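Local coordinates for malonyl-CoA-[acyl-carrier-protein] transacylase (Coxiella burnetii, PDB 3TQE) that probably transfers the malonyl group of malonyl-CoA to holo acyl carrier protein, the step that supplies malonyl units for fatty acid synthesis, at residues E35-A40 with Y46-L51; H95-Y100 with E119-Y124; D214-D219 with A250-L255; K266-E269 with V275-E278; Q295-P300 with I311-H316. All coordinates share one frame; numbering follows the deposited sequence.

Interaction 1: residues E35-A40 with Y46-L51; sequences ETFQQA and YDLWAL
W49 turns the edge of its indole onto one face of the F37 ring, an edge-to-face pair whose six-membered ring centroids lie 4.8 Å apart with the planes at 69°. CE3 of W49 does the touching: it sits over the middle of the F37 ring and comes within 3.6 Å of F37 CG. L48 meets the same phenyl ring at its rim, close to the ring plane, its CG 3.8 Å from F37 CD1. L48 CD2 also reaches A40 CB at 3.8 Å. With chi1 at -178°, W49 sends its indole away from its own backbone N and across the phenylalanine. Behind this layer, D47 occupies the N-cap of helix 48-54, its OD1 taking the N-H of A50 in a nearly straight 3.0 Å bond. The same OD1 accepts from a water that also leans weakly on F37 O. S41 bonds to both L48 N and F37 O, while T72 of helix 63-83 packs against F37, A40 and L48. The side chains thus meet through apolar and aromatic surfaces, while D47, S41 and a water supply polar links at the turn between the helices.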
# COMPACT_ATOMS: atom_id res chain seq x y z
N GLU A 35 -12.66 7.16 -16.94
CA GLU A 35 -12.00 6.38 -17.99
C GLU A 35 -11.10 5.31 -17.39
O GLU A 35 -11.04 4.18 -17.87
CB GLU A 35 -11.21 7.28 -18.92
CG GLU A 35 -10.56 6.55 -20.09
CD GLU A 35 -11.51 6.25 -21.24
OE1 GLU A 35 -12.70 5.92 -20.99
OE2 GLU A 35 -11.06 6.31 -22.41
N THR A 36 -10.41 5.64 -16.33
CA THR A 36 -9.52 4.69 -15.67
C THR A 36 -10.33 3.57 -15.04
O THR A 36 -9.97 2.41 -15.14
CB THR A 36 -8.65 5.43 -14.63
OG1 THR A 36 -7.86 6.40 -15.33
CG2 THR A 36 -7.72 4.49 -13.87
N PHE A 37 -11.42 3.90 -14.37
CA PHE A 37 -12.26 2.88 -13.80
C PHE A 37 -12.90 2.04 -14.89
O PHE A 37 -13.10 0.85 -14.69
CB PHE A 37 -13.32 3.48 -12.87
CG PHE A 37 -12.81 3.70 -11.48
CD1 PHE A 37 -13.01 2.76 -10.49
CD2 PHE A 37 -12.05 4.81 -11.17
CE1 PHE A 37 -12.51 2.95 -9.23
CE2 PHE A 37 -11.54 4.99 -9.89
CZ PHE A 37 -11.78 4.06 -8.93
N GLN A 38 -13.20 2.64 -16.04
CA GLN A 38 -13.75 1.87 -17.17
C GLN A 38 -12.75 0.84 -17.66
O GLN A 38 -13.11 -0.30 -17.97
CB GLN A 38 -14.16 2.80 -18.31
CG GLN A 38 -15.51 3.49 -18.10
CD GLN A 38 -15.77 4.67 -19.04
OE1 GLN A 38 -14.89 5.13 -19.78
NE2 GLN A 38 -17.00 5.16 -19.02
N GLN A 39 -11.48 1.24 -17.74
CA GLN A 39 -10.42 0.32 -18.11
C GLN A 39 -10.36 -0.83 -17.12
O GLN A 39 -10.26 -1.98 -17.50
CB GLN A 39 -9.09 1.05 -18.16
CG GLN A 39 -9.01 1.97 -19.36
CD GLN A 39 -7.85 2.89 -19.32
OE1 GLN A 39 -7.03 2.83 -18.43
NE2 GLN A 39 -7.75 3.74 -20.33
N ALA A 40 -10.37 -0.51 -15.84
CA ALA A 40 -10.34 -1.54 -14.84
C ALA A 40 -11.54 -2.46 -14.93
O ALA A 40 -11.41 -3.67 -14.83
CB ALA A 40 -10.23 -0.95 -13.46
N TYR A 46 -16.79 -6.42 -14.23
CA TYR A 46 -17.89 -5.79 -13.51
C TYR A 46 -17.56 -4.31 -13.38
O TYR A 46 -16.42 -3.89 -13.65
CB TYR A 46 -18.12 -6.41 -12.13
CG TYR A 46 -16.97 -6.25 -11.17
CD1 TYR A 46 -16.89 -5.14 -10.35
CD2 TYR A 46 -15.95 -7.18 -11.09
CE1 TYR A 46 -15.83 -4.94 -9.49
CE2 TYR A 46 -14.91 -7.02 -10.20
CZ TYR A 46 -14.86 -5.89 -9.41
OH TYR A 46 -13.82 -5.72 -8.57
N ASP A 47 -18.56 -3.53 -13.00
CA ASP A 47 -18.44 -2.08 -12.95
C ASP A 47 -17.82 -1.69 -11.63
O ASP A 47 -18.46 -1.63 -10.58
CB ASP A 47 -19.81 -1.45 -13.12
CG ASP A 47 -19.77 0.04 -13.20
OD1 ASP A 47 -18.76 0.67 -12.80
OD2 ASP A 47 -20.79 0.60 -13.65
N LEU A 48 -16.52 -1.46 -11.67
CA LEU A 48 -15.79 -1.16 -10.47
C LEU A 48 -16.19 0.18 -9.88
O LEU A 48 -16.24 0.33 -8.67
CB LEU A 48 -14.31 -1.18 -10.76
CG LEU A 48 -13.39 -0.94 -9.57
CD1 LEU A 48 -13.57 -1.97 -8.45
CD2 LEU A 48 -11.93 -0.94 -10.09
N TRP A 49 -16.44 1.16 -10.73
CA TRP A 49 -16.85 2.46 -10.20
C TRP A 49 -18.16 2.35 -9.41
O TRP A 49 -18.27 2.87 -8.32
CB TRP A 49 -17.01 3.44 -11.33
CG TRP A 49 -17.37 4.81 -10.91
CD1 TRP A 49 -18.56 5.42 -11.12
CD2 TRP A 49 -16.54 5.76 -10.25
NE1 TRP A 49 -18.53 6.71 -10.65
CE2 TRP A 49 -17.29 6.94 -10.10
CE3 TRP A 49 -15.24 5.72 -9.76
CZ2 TRP A 49 -16.79 8.07 -9.47
CZ3 TRP A 49 -14.73 6.85 -9.17
CH2 TRP A 49 -15.50 8.01 -9.02
N ALA A 50 -19.11 1.60 -9.95
CA ALA A 50 -20.36 1.40 -9.29
C ALA A 50 -20.17 0.72 -7.95
O ALA A 50 -20.79 1.10 -6.96
CB ALA A 50 -21.29 0.59 -10.17
N LEU A 51 -19.25 -0.24 -7.90
CA LEU A 51 -18.99 -0.92 -6.66
C LEU A 51 -18.40 0.04 -5.65
O LEU A 51 -18.81 0.05 -4.51
CB LEU A 51 -18.06 -2.11 -6.90
CG LEU A 51 -17.76 -3.05 -5.74
CD1 LEU A 51 -17.30 -4.39 -6.31
CD2 LEU A 51 -16.72 -2.54 -4.81
O HOH W 1 -16.44 1.49 -14.02

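Interaction 2: residues H95-Y100 with E119-Y124. With GLY (glycine), chain B.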
# COMPACT_ATOMS: atom_id res chain seq x y z
N HIS A 95 2.49 1.23 -0.29
CA HIS A 95 2.38 0.39 0.88
C HIS A 95 1.59 -0.85 0.49
O HIS A 95 0.40 -0.78 0.24
CB HIS A 95 1.77 1.20 2.00
CG HIS A 95 1.84 0.55 3.34
ND1 HIS A 95 1.17 -0.61 3.65
CD2 HIS A 95 2.48 0.94 4.47
CE1 HIS A 95 1.42 -0.92 4.92
NE2 HIS A 95 2.21 0.00 5.44
N SER A 96 2.29 -1.99 0.42
CA SER A 96 1.73 -3.31 0.05
C SER A 96 1.05 -3.32 -1.34
O SER A 96 1.72 -3.31 -2.35
CB SER A 96 0.86 -3.86 1.18
OG SER A 96 0.49 -5.21 0.92
N LEU A 97 -0.26 -3.30 -1.40
CA LEU A 97 -0.93 -3.17 -2.65
C LEU A 97 -0.45 -1.93 -3.39
O LEU A 97 -0.36 -1.92 -4.62
CB LEU A 97 -2.42 -3.08 -2.41
CG LEU A 97 -3.34 -2.82 -3.57
CD1 LEU A 97 -3.14 -3.87 -4.69
CD2 LEU A 97 -4.69 -2.74 -2.96
N GLY A 98 -0.13 -0.87 -2.66
CA GLY A 98 0.31 0.34 -3.28
C GLY A 98 1.54 0.19 -4.13
O GLY A 98 1.78 0.97 -5.02
N GLU A 99 2.34 -0.82 -3.85
CA GLU A 99 3.52 -1.04 -4.64
C GLU A 99 3.16 -1.35 -6.10
O GLU A 99 3.88 -0.95 -7.00
CB GLU A 99 4.31 -2.16 -3.99
CG GLU A 99 5.62 -2.46 -4.65
CD GLU A 99 6.59 -3.09 -3.64
OE1 GLU A 99 6.76 -2.50 -2.53
OE2 GLU A 99 7.16 -4.15 -3.97
N TYR A 100 2.02 -1.99 -6.32
CA TYR A 100 1.57 -2.25 -7.68
C TYR A 100 1.19 -0.98 -8.36
O TYR A 100 1.41 -0.83 -9.56
CB TYR A 100 0.40 -3.22 -7.71
CG TYR A 100 0.83 -4.61 -7.30
CD1 TYR A 100 1.14 -5.55 -8.26
CD2 TYR A 100 0.96 -4.97 -5.96
CE1 TYR A 100 1.55 -6.81 -7.91
CE2 TYR A 100 1.43 -6.25 -5.60
CZ TYR A 100 1.67 -7.17 -6.59
OH TYR A 100 2.12 -8.41 -6.25
N GLU A 119 -6.37 -8.42 -8.46
CA GLU A 119 -7.55 -9.17 -8.14
C GLU A 119 -7.15 -10.58 -7.73
O GLU A 119 -7.64 -11.08 -6.72
CB GLU A 119 -8.51 -9.22 -9.31
CG GLU A 119 -9.74 -10.04 -8.97
CD GLU A 119 -10.71 -10.16 -10.08
OE1 GLU A 119 -10.27 -10.51 -11.20
OE2 GLU A 119 -11.91 -9.93 -9.82
N LYS A 120 -6.24 -11.18 -8.48
CA LYS A 120 -5.77 -12.51 -8.12
C LYS A 120 -5.02 -12.49 -6.81
O LYS A 120 -5.20 -13.37 -5.96
CB LYS A 120 -4.88 -13.09 -9.21
CG LYS A 120 -5.64 -13.59 -10.42
CD LYS A 120 -4.67 -13.82 -11.56
CE LYS A 120 -5.36 -14.32 -12.81
NZ LYS A 120 -4.38 -14.44 -13.93
N ARG A 121 -4.21 -11.47 -6.61
CA ARG A 121 -3.49 -11.34 -5.35
C ARG A 121 -4.47 -11.35 -4.19
O ARG A 121 -4.26 -12.04 -3.20
CB ARG A 121 -2.64 -10.08 -5.35
CG ARG A 121 -1.84 -9.82 -4.10
CD ARG A 121 -1.07 -8.56 -4.31
NE ARG A 121 -0.14 -8.23 -3.23
CZ ARG A 121 -0.43 -7.50 -2.16
NH1 ARG A 121 -1.65 -7.04 -1.96
NH2 ARG A 121 0.52 -7.25 -1.26
N GLY A 122 -5.54 -10.56 -4.30
CA GLY A 122 -6.54 -10.54 -3.25
C GLY A 122 -7.20 -11.88 -3.08
O GLY A 122 -7.39 -12.35 -1.95
N GLN A 123 -7.59 -12.48 -4.19
CA GLN A 123 -8.25 -13.79 -4.13
C GLN A 123 -7.35 -14.81 -3.46
O GLN A 123 -7.79 -15.53 -2.55
CB GLN A 123 -8.67 -14.24 -5.52
CG GLN A 123 -9.81 -13.39 -6.05
CD GLN A 123 -10.19 -13.65 -7.48
OE1 GLN A 123 -9.40 -14.18 -8.23
NE2 GLN A 123 -11.42 -13.24 -7.86
N TYR A 124 -6.10 -14.87 -3.86
CA TYR A 124 -5.22 -15.88 -3.32
C TYR A 124 -4.96 -15.63 -1.84
O TYR A 124 -4.88 -16.56 -1.04
CB TYR A 124 -3.90 -15.93 -4.06
CG TYR A 124 -3.98 -16.22 -5.52
CD1 TYR A 124 -5.05 -16.86 -6.08
CD2 TYR A 124 -2.95 -15.86 -6.34
CE1 TYR A 124 -5.09 -17.12 -7.45
CE2 TYR A 124 -2.98 -16.14 -7.68
CZ TYR A 124 -4.05 -16.78 -8.23
OH TYR A 124 -4.07 -17.02 -9.58
N GLY B . -1.61 -5.40 4.26
CA GLY B . -2.49 -5.21 3.06
C GLY B . -2.06 -6.07 1.88
O GLY B . -2.36 -5.81 0.70
OXT GLY B . -1.37 -7.05 2.09
O HOH W 2 2.74 -8.70 -3.74
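The backbones stay apart, L97 CA and R121 CA being 9.0 Å from each other, and the long side chain of R121 in helix 111-128 spans the distance to the turn that opens helix 97-105. R121, extended from CG to NE, reaches S96, the predicted nucleophile, with its guanidinium. R121 NH2 gives S96 OG a hydrogen bond of 3.0 Å, although the exact place of that oxygen is less sure. NH1 donates to an oxygen of the bound glycine, R121 NH1 to GLY O being 3.0 Å at 167°. Both acceptors lie at the edge of the guanidinium, near its plane. R121 NE passes 3.5 Å from Y100 CE2, the ring and guanidinium planes being 60° apart. A water bridges the two side chains, accepting from R121 NE at 3.0 Å and from Y100 OH at 2.6 Å. Q67 and Q254 take further N-H groups of R121, while S96 OG is also bonded to H205, the other predicted catalytic residue; S204 adds a bond to the glycine. S96 itself has a positive phi, a backbone consistent with the strained turn of a GxSxG nucleophile elbow. With its carboxylate against R121, the glycine is consistent with a stand-in for the malonyl carboxylate, which the corresponding arginine binds in related malonyl transferases.

Interaction 3: residues D214-D219 with A250-L255; sequences DRLAQD and ALIKQL
Apolar packing makes the whole of this contact, and I252 carries most of it. Its CD1 lies against the backbone of the opposite helix, I252 CD1 being 3.5 Å from A217 N, 3.9 Å from L216 CB and 4.0 Å from A217 CB. CG1 of I252 is turned anti to the carbonyl carbon (chi1 -65°), sending the longer branch onto helix 210-220 at the point where the two backbones come nearest, A217 CA to I252 CA at 6.2 Å. A second apolar pair is made between methyls, L216 CD2 to L255 CD1 at 3.8 Å, with the two leucines set at about a right angle. Among the polar groups, R215 forms a salt bridge with E127, and Q254 hydrogen-bonds R121 NH2 through OE1 and S96 O through NE2, while its own carbonyl oxygen accepts from H205 ND1. This is close helix-helix packing in the acyl transferase domain, with the L255 end about 6 Å, side chain to side chain, from the predicted catalytic S96 and H205.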
# COMPACT_ATOMS: atom_id res chain seq x y z
N ASP A 214 2.86 -18.68 -3.65
CA ASP A 214 3.14 -19.70 -4.64
C ASP A 214 2.21 -19.56 -5.83
O ASP A 214 2.64 -19.73 -6.98
CB ASP A 214 3.00 -21.08 -4.04
CG ASP A 214 4.08 -21.38 -3.00
OD1 ASP A 214 5.10 -20.66 -2.93
OD2 ASP A 214 3.89 -22.36 -2.24
N ARG A 215 0.96 -19.25 -5.58
CA ARG A 215 -0.01 -19.09 -6.65
C ARG A 215 0.26 -17.83 -7.43
O ARG A 215 0.26 -17.83 -8.67
CB ARG A 215 -1.42 -19.09 -6.10
CG ARG A 215 -1.80 -20.43 -5.52
CD ARG A 215 -3.11 -20.35 -4.83
NE ARG A 215 -4.23 -20.31 -5.76
CZ ARG A 215 -5.49 -20.09 -5.43
NH1 ARG A 215 -5.83 -19.85 -4.16
NH2 ARG A 215 -6.43 -20.11 -6.38
N LEU A 216 0.52 -16.74 -6.72
CA LEU A 216 0.75 -15.49 -7.41
C LEU A 216 2.01 -15.55 -8.25
O LEU A 216 2.09 -14.88 -9.28
CB LEU A 216 0.81 -14.33 -6.42
CG LEU A 216 0.65 -12.95 -7.08
CD1 LEU A 216 -0.74 -12.80 -7.73
CD2 LEU A 216 0.92 -11.91 -6.03
N ALA A 217 3.00 -16.33 -7.82
CA ALA A 217 4.25 -16.40 -8.56
C ALA A 217 4.00 -16.93 -9.95
O ALA A 217 4.66 -16.52 -10.89
CB ALA A 217 5.25 -17.26 -7.83
N GLN A 218 3.05 -17.83 -10.07
CA GLN A 218 2.71 -18.38 -11.38
C GLN A 218 2.13 -17.31 -12.30
O GLN A 218 2.46 -17.25 -13.48
CB GLN A 218 1.75 -19.53 -11.19
CG GLN A 218 2.33 -20.67 -10.41
CD GLN A 218 1.37 -21.83 -10.27
OE1 GLN A 218 0.17 -21.65 -10.05
NE2 GLN A 218 1.89 -23.04 -10.42
N ASP A 219 1.29 -16.44 -11.75
CA ASP A 219 0.69 -15.39 -12.56
C ASP A 219 1.68 -14.31 -12.90
O ASP A 219 1.69 -13.79 -14.00
CB ASP A 219 -0.49 -14.76 -11.84
CG ASP A 219 -1.62 -15.72 -11.63
OD1 ASP A 219 -2.06 -16.38 -12.59
OD2 ASP A 219 -2.09 -15.81 -10.49
N ALA A 250 10.63 -9.53 -5.76
CA ALA A 250 10.28 -8.59 -4.72
C ALA A 250 8.79 -8.60 -4.43
O ALA A 250 8.37 -8.52 -3.28
CB ALA A 250 10.74 -7.20 -5.08
N LEU A 251 7.99 -8.71 -5.47
CA LEU A 251 6.54 -8.71 -5.32
C LEU A 251 6.05 -9.98 -4.67
O LEU A 251 5.11 -9.96 -3.89
CB LEU A 251 5.84 -8.51 -6.65
CG LEU A 251 6.05 -7.13 -7.25
CD1 LEU A 251 5.51 -7.13 -8.66
CD2 LEU A 251 5.39 -6.02 -6.39
N ILE A 252 6.70 -11.09 -4.97
CA ILE A 252 6.27 -12.34 -4.37
C ILE A 252 6.73 -12.40 -2.92
O ILE A 252 5.98 -12.77 -2.03
CB ILE A 252 6.77 -13.53 -5.19
CG1 ILE A 252 6.12 -13.51 -6.59
CG2 ILE A 252 6.52 -14.83 -4.45
CD1 ILE A 252 4.60 -13.49 -6.59
N LYS A 253 7.97 -12.02 -2.66
CA LYS A 253 8.48 -12.01 -1.29
C LYS A 253 7.70 -11.06 -0.39
O LYS A 253 7.58 -11.28 0.79
CB LYS A 253 9.97 -11.69 -1.29
CG LYS A 253 10.68 -11.98 0.04
CD LYS A 253 12.19 -11.70 -0.08
CE LYS A 253 12.93 -12.03 1.22
NZ LYS A 253 14.42 -11.83 1.09
N GLN A 254 7.19 -9.98 -0.98
CA GLN A 254 6.41 -9.01 -0.24
C GLN A 254 5.30 -9.65 0.54
O GLN A 254 4.97 -9.19 1.62
CB GLN A 254 5.83 -7.98 -1.22
CG GLN A 254 5.19 -6.79 -0.58
CD GLN A 254 4.12 -6.18 -1.47
OE1 GLN A 254 3.25 -6.86 -2.00
NE2 GLN A 254 4.17 -4.89 -1.61
N LEU A 255 4.71 -10.71 -0.01
CA LEU A 255 3.54 -11.33 0.57
C LEU A 255 3.85 -11.97 1.90
O LEU A 255 2.97 -12.10 2.73
CB LEU A 255 2.99 -12.39 -0.37
CG LEU A 255 2.43 -11.84 -1.67
CD1 LEU A 255 2.31 -12.98 -2.70
CD2 LEU A 255 1.13 -11.13 -1.41

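Interaction 4: residues K266-E269 with V275-E278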
# COMPACT_ATOMS: atom_id res chain seq x y z
N LYS A 266 12.50 6.66 5.69
CA LYS A 266 13.80 7.15 6.12
C LYS A 266 14.80 7.19 4.95
O LYS A 266 15.58 8.14 4.83
CB LYS A 266 14.33 6.28 7.25
CG LYS A 266 13.59 6.58 8.54
CD LYS A 266 14.07 5.77 9.69
CE LYS A 266 13.42 6.23 10.98
NZ LYS A 266 14.15 5.70 12.15
N TYR A 267 14.73 6.21 4.06
CA TYR A 267 15.59 6.15 2.88
C TYR A 267 15.32 7.35 2.01
O TYR A 267 16.24 8.02 1.54
CB TYR A 267 15.35 4.87 2.09
CG TYR A 267 16.17 4.65 0.85
CD1 TYR A 267 17.19 3.69 0.85
CD2 TYR A 267 15.92 5.32 -0.32
CE1 TYR A 267 17.95 3.44 -0.28
CE2 TYR A 267 16.72 5.09 -1.46
CZ TYR A 267 17.72 4.16 -1.43
OH TYR A 267 18.49 3.87 -2.53
N ILE A 268 14.04 7.66 1.81
CA ILE A 268 13.65 8.75 0.92
C ILE A 268 14.12 10.08 1.53
O ILE A 268 14.69 10.93 0.85
CB ILE A 268 12.15 8.72 0.67
CG1 ILE A 268 11.82 7.50 -0.19
CG2 ILE A 268 11.67 10.01 0.03
CD1 ILE A 268 10.33 7.16 -0.30
N GLU A 269 13.94 10.24 2.83
CA GLU A 269 14.35 11.46 3.50
C GLU A 269 15.84 11.62 3.52
O GLU A 269 16.33 12.74 3.37
CB GLU A 269 13.77 11.49 4.89
CG GLU A 269 12.30 11.68 4.86
CD GLU A 269 11.78 12.31 6.10
OE1 GLU A 269 12.13 11.82 7.18
OE2 GLU A 269 11.00 13.28 5.98
N VAL A 275 9.13 16.06 0.84
CA VAL A 275 7.79 16.38 0.38
C VAL A 275 7.25 15.12 -0.26
O VAL A 275 7.89 14.52 -1.11
CB VAL A 275 7.77 17.49 -0.65
CG1 VAL A 275 6.39 17.71 -1.19
CG2 VAL A 275 8.31 18.76 -0.01
N PHE A 276 6.12 14.69 0.24
CA PHE A 276 5.48 13.45 -0.18
C PHE A 276 4.08 13.79 -0.67
O PHE A 276 3.38 14.60 -0.06
CB PHE A 276 5.34 12.50 1.01
CG PHE A 276 6.67 12.06 1.58
CD1 PHE A 276 7.25 10.87 1.19
CD2 PHE A 276 7.35 12.87 2.46
CE1 PHE A 276 8.47 10.49 1.70
CE2 PHE A 276 8.59 12.47 2.97
CZ PHE A 276 9.14 11.31 2.58
N MSE A 277 3.66 13.16 -1.75
CA MSE A 277 2.30 13.30 -2.25
C MSE A 277 1.66 11.96 -2.09
O MSE A 277 2.23 10.95 -2.51
CB MSE A 277 2.27 13.65 -3.73
CG MSE A 277 2.33 15.08 -4.00
SE MSE A 277 4.05 15.70 -3.55
CE MSE A 277 3.85 17.50 -4.26
N GLU A 278 0.49 11.94 -1.46
CA GLU A 278 -0.23 10.71 -1.25
C GLU A 278 -1.13 10.48 -2.45
O GLU A 278 -2.10 11.20 -2.68
CB GLU A 278 -0.99 10.74 0.07
CG GLU A 278 -1.71 9.44 0.40
CD GLU A 278 -1.89 9.16 1.89
OE1 GLU A 278 -1.73 10.06 2.75
OE2 GLU A 278 -2.18 7.97 2.21
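Helix 261-270 lies against the four-stranded parallel sheet of the acyl transferase domain and leads through a short loop into strand 275-278, an inner strand of that sheet. The contact rests on F276, whose side chain leaves the strand toward the helix and ends between I268 and E269. The first torsion of I268 points its CG2 methyl at the ring, which it meets at an angle, 3.6 Å from F276 CE1. E269 approaches from the rim: its CG lies close to the ring plane, 3.9 Å from F276 CZ. Further along the same side chain, E269 OE2 is 3.9 Å from F276 CE2, the carboxylate and ring planes being 51° apart. Around them, A9 touches both I268 and F276, V11 and I298 also pack on the phenylalanine, and D293 brings a like charge close to the E269 carboxylate. The contact is thus mainly apolar, with E269 offering its CG to the ring; the nearby D293 would probably raise the cost of a charged E269 carboxylate.

Interaction 5: residues Q295-P300 with I311-H316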
# COMPACT_ATOMS: atom_id res chain seq x y z
N GLN A 295 8.69 17.06 10.44
CA GLN A 295 9.04 18.13 9.52
C GLN A 295 8.74 17.80 8.06
O GLN A 295 8.87 18.65 7.18
CB GLN A 295 10.53 18.49 9.69
CG GLN A 295 10.89 18.95 11.11
CD GLN A 295 9.96 20.03 11.64
OE1 GLN A 295 9.49 19.96 12.78
NE2 GLN A 295 9.68 21.04 10.81
N SER A 296 8.35 16.57 7.77
CA SER A 296 7.96 16.24 6.41
C SER A 296 6.67 16.94 6.06
O SER A 296 5.92 17.40 6.92
CB SER A 296 7.78 14.73 6.27
OG SER A 296 6.72 14.29 7.07
N GLU A 297 6.40 17.02 4.77
CA GLU A 297 5.16 17.55 4.28
C GLU A 297 4.51 16.50 3.40
O GLU A 297 5.18 15.96 2.55
CB GLU A 297 5.47 18.78 3.44
CG GLU A 297 4.27 19.44 2.83
CD GLU A 297 4.58 20.79 2.20
OE1 GLU A 297 5.76 21.14 2.04
OE2 GLU A 297 3.62 21.52 1.87
N ILE A 298 3.24 16.18 3.64
CA ILE A 298 2.53 15.21 2.82
C ILE A 298 1.30 15.90 2.28
O ILE A 298 0.49 16.45 3.04
CB ILE A 298 2.12 13.93 3.59
CG1 ILE A 298 3.31 13.37 4.37
CG2 ILE A 298 1.58 12.86 2.61
CD1 ILE A 298 3.36 13.80 5.82
N LEU A 299 1.18 15.91 0.97
CA LEU A 299 0.11 16.61 0.32
C LEU A 299 -0.91 15.64 -0.23
O LEU A 299 -0.56 14.67 -0.87
CB LEU A 299 0.68 17.43 -0.82
CG LEU A 299 1.68 18.50 -0.35
CD1 LEU A 299 2.59 18.89 -1.51
CD2 LEU A 299 0.91 19.67 0.16
N PRO A 300 -2.19 15.89 0.04
CA PRO A 300 -3.24 15.08 -0.53
C PRO A 300 -3.53 15.47 -1.96
O PRO A 300 -3.27 16.61 -2.39
CB PRO A 300 -4.43 15.42 0.35
CG PRO A 300 -4.21 16.77 0.75
CD PRO A 300 -2.72 16.96 0.88
N ILE A 311 1.00 20.82 -7.00
CA ILE A 311 1.89 21.12 -8.09
C ILE A 311 2.54 22.48 -7.87
O ILE A 311 3.75 22.65 -8.04
CB ILE A 311 1.18 21.07 -9.43
CG1 ILE A 311 0.67 19.65 -9.71
CG2 ILE A 311 2.07 21.56 -10.54
CD1 ILE A 311 -0.25 19.53 -10.91
N LYS A 312 1.74 23.44 -7.46
CA LYS A 312 2.25 24.78 -7.25
C LYS A 312 3.29 24.79 -6.12
O LYS A 312 4.28 25.52 -6.20
CB LYS A 312 1.09 25.73 -6.95
CG LYS A 312 1.51 27.17 -6.97
CD LYS A 312 0.35 28.12 -6.81
CE LYS A 312 0.83 29.55 -7.00
NZ LYS A 312 -0.25 30.56 -6.78
N ARG A 313 3.09 23.98 -5.09
CA ARG A 313 4.00 23.93 -3.96
C ARG A 313 5.41 23.57 -4.37
O ARG A 313 6.38 24.01 -3.74
CB ARG A 313 3.48 22.95 -2.91
CG ARG A 313 4.24 23.02 -1.64
CD ARG A 313 5.29 21.98 -1.61
NE ARG A 313 6.16 22.12 -0.45
CZ ARG A 313 7.35 22.73 -0.43
NH1 ARG A 313 7.85 23.32 -1.51
NH2 ARG A 313 8.04 22.75 0.70
N LEU A 314 5.56 22.85 -5.47
CA LEU A 314 6.88 22.41 -5.89
C LEU A 314 7.76 23.56 -6.28
O LEU A 314 8.96 23.46 -6.16
CB LEU A 314 6.75 21.45 -7.06
CG LEU A 314 6.12 20.14 -6.68
CD1 LEU A 314 5.98 19.31 -7.94
CD2 LEU A 314 6.91 19.38 -5.60
N THR A 315 7.19 24.68 -6.69
CA THR A 315 8.03 25.83 -7.07
C THR A 315 7.74 27.09 -6.30
O THR A 315 8.23 28.18 -6.67
CB THR A 315 7.89 26.08 -8.56
OG1 THR A 315 6.51 26.24 -8.88
CG2 THR A 315 8.49 24.92 -9.34
N HIS A 316 7.00 26.97 -5.21
CA HIS A 316 6.56 28.14 -4.44
C HIS A 316 6.73 27.96 -2.94
O HIS A 316 6.43 28.89 -2.16
CB HIS A 316 5.10 28.46 -4.75
CG HIS A 316 4.91 29.10 -6.09
ND1 HIS A 316 4.75 28.37 -7.24
CD2 HIS A 316 4.84 30.40 -6.45
CE1 HIS A 316 4.59 29.19 -8.26
NE2 HIS A 316 4.64 30.43 -7.81
OXT HIS A 316 7.17 26.91 -2.45
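R313 holds E297 side-on through two nitrogens that converge on one carboxylate oxygen. Its NE donates to E297 OE1 at 2.7 Å and 163°, the shorter and straighter of the two bonds; R313 NH2 donates a second, more bent hydrogen bond to E297 OE1 at 3.1 Å and 136°. OE1 lies in the guanidinium plane, yet the carboxylate is turned 54° away from that plane, and NE meets OE1 from above the carboxylate while NH2 comes nearly along its C-O axis. E297 OE2 lies farther off, 3.5 Å from R313 NE. A bend at chi2 brings the head group of R313 round to the glutamate and carries R313 CD to 4.1 Å from L299 CD1. E297 and L299 project from the same side of strand 297-300, an edge strand of the parallel sheet, onto R313 near the end of the chain, where L314 also bonds to Q6 by its backbone. Both strand residues hydrogen-bond the backbone of F276, while S296 OG bonds D293 O and S296 O accepts from K290 NZ. NH1 of R313 faces the terminal carboxylate across a long 3.8 Å gap to H316 OXT, well out of the guanidinium plane, leaving attraction between charges alone. H316 turns back, its ND1 bonding to K312 O at 3.1 Å, an oxygen that T315 N reaches from the opposite face of the peptide plane.

In the fold
From the N terminus, interaction 1 closes first, a short turn between helices 31-44 and 48-54. Interaction 2 follows, joining the predicted nucleophile's turn to helix 111-128, and interaction 3 then spans the long excursion between helices 210-220 and 244-254. Interactions 4 and 5 close short helix-to-strand and strand-to-helix connections near the C terminus. All five lie in series, with none nesting or crossing. Interactions 2 and 3, centres about 10 Å apart, meet through Y124 with D219 and R121 with Q254. Interactions 4 and 5, centres about 11 Å apart, share the parallel sheet, where F276 pairs with E297 and L299. Interaction 1 touches interaction 2 through Y46 and E119.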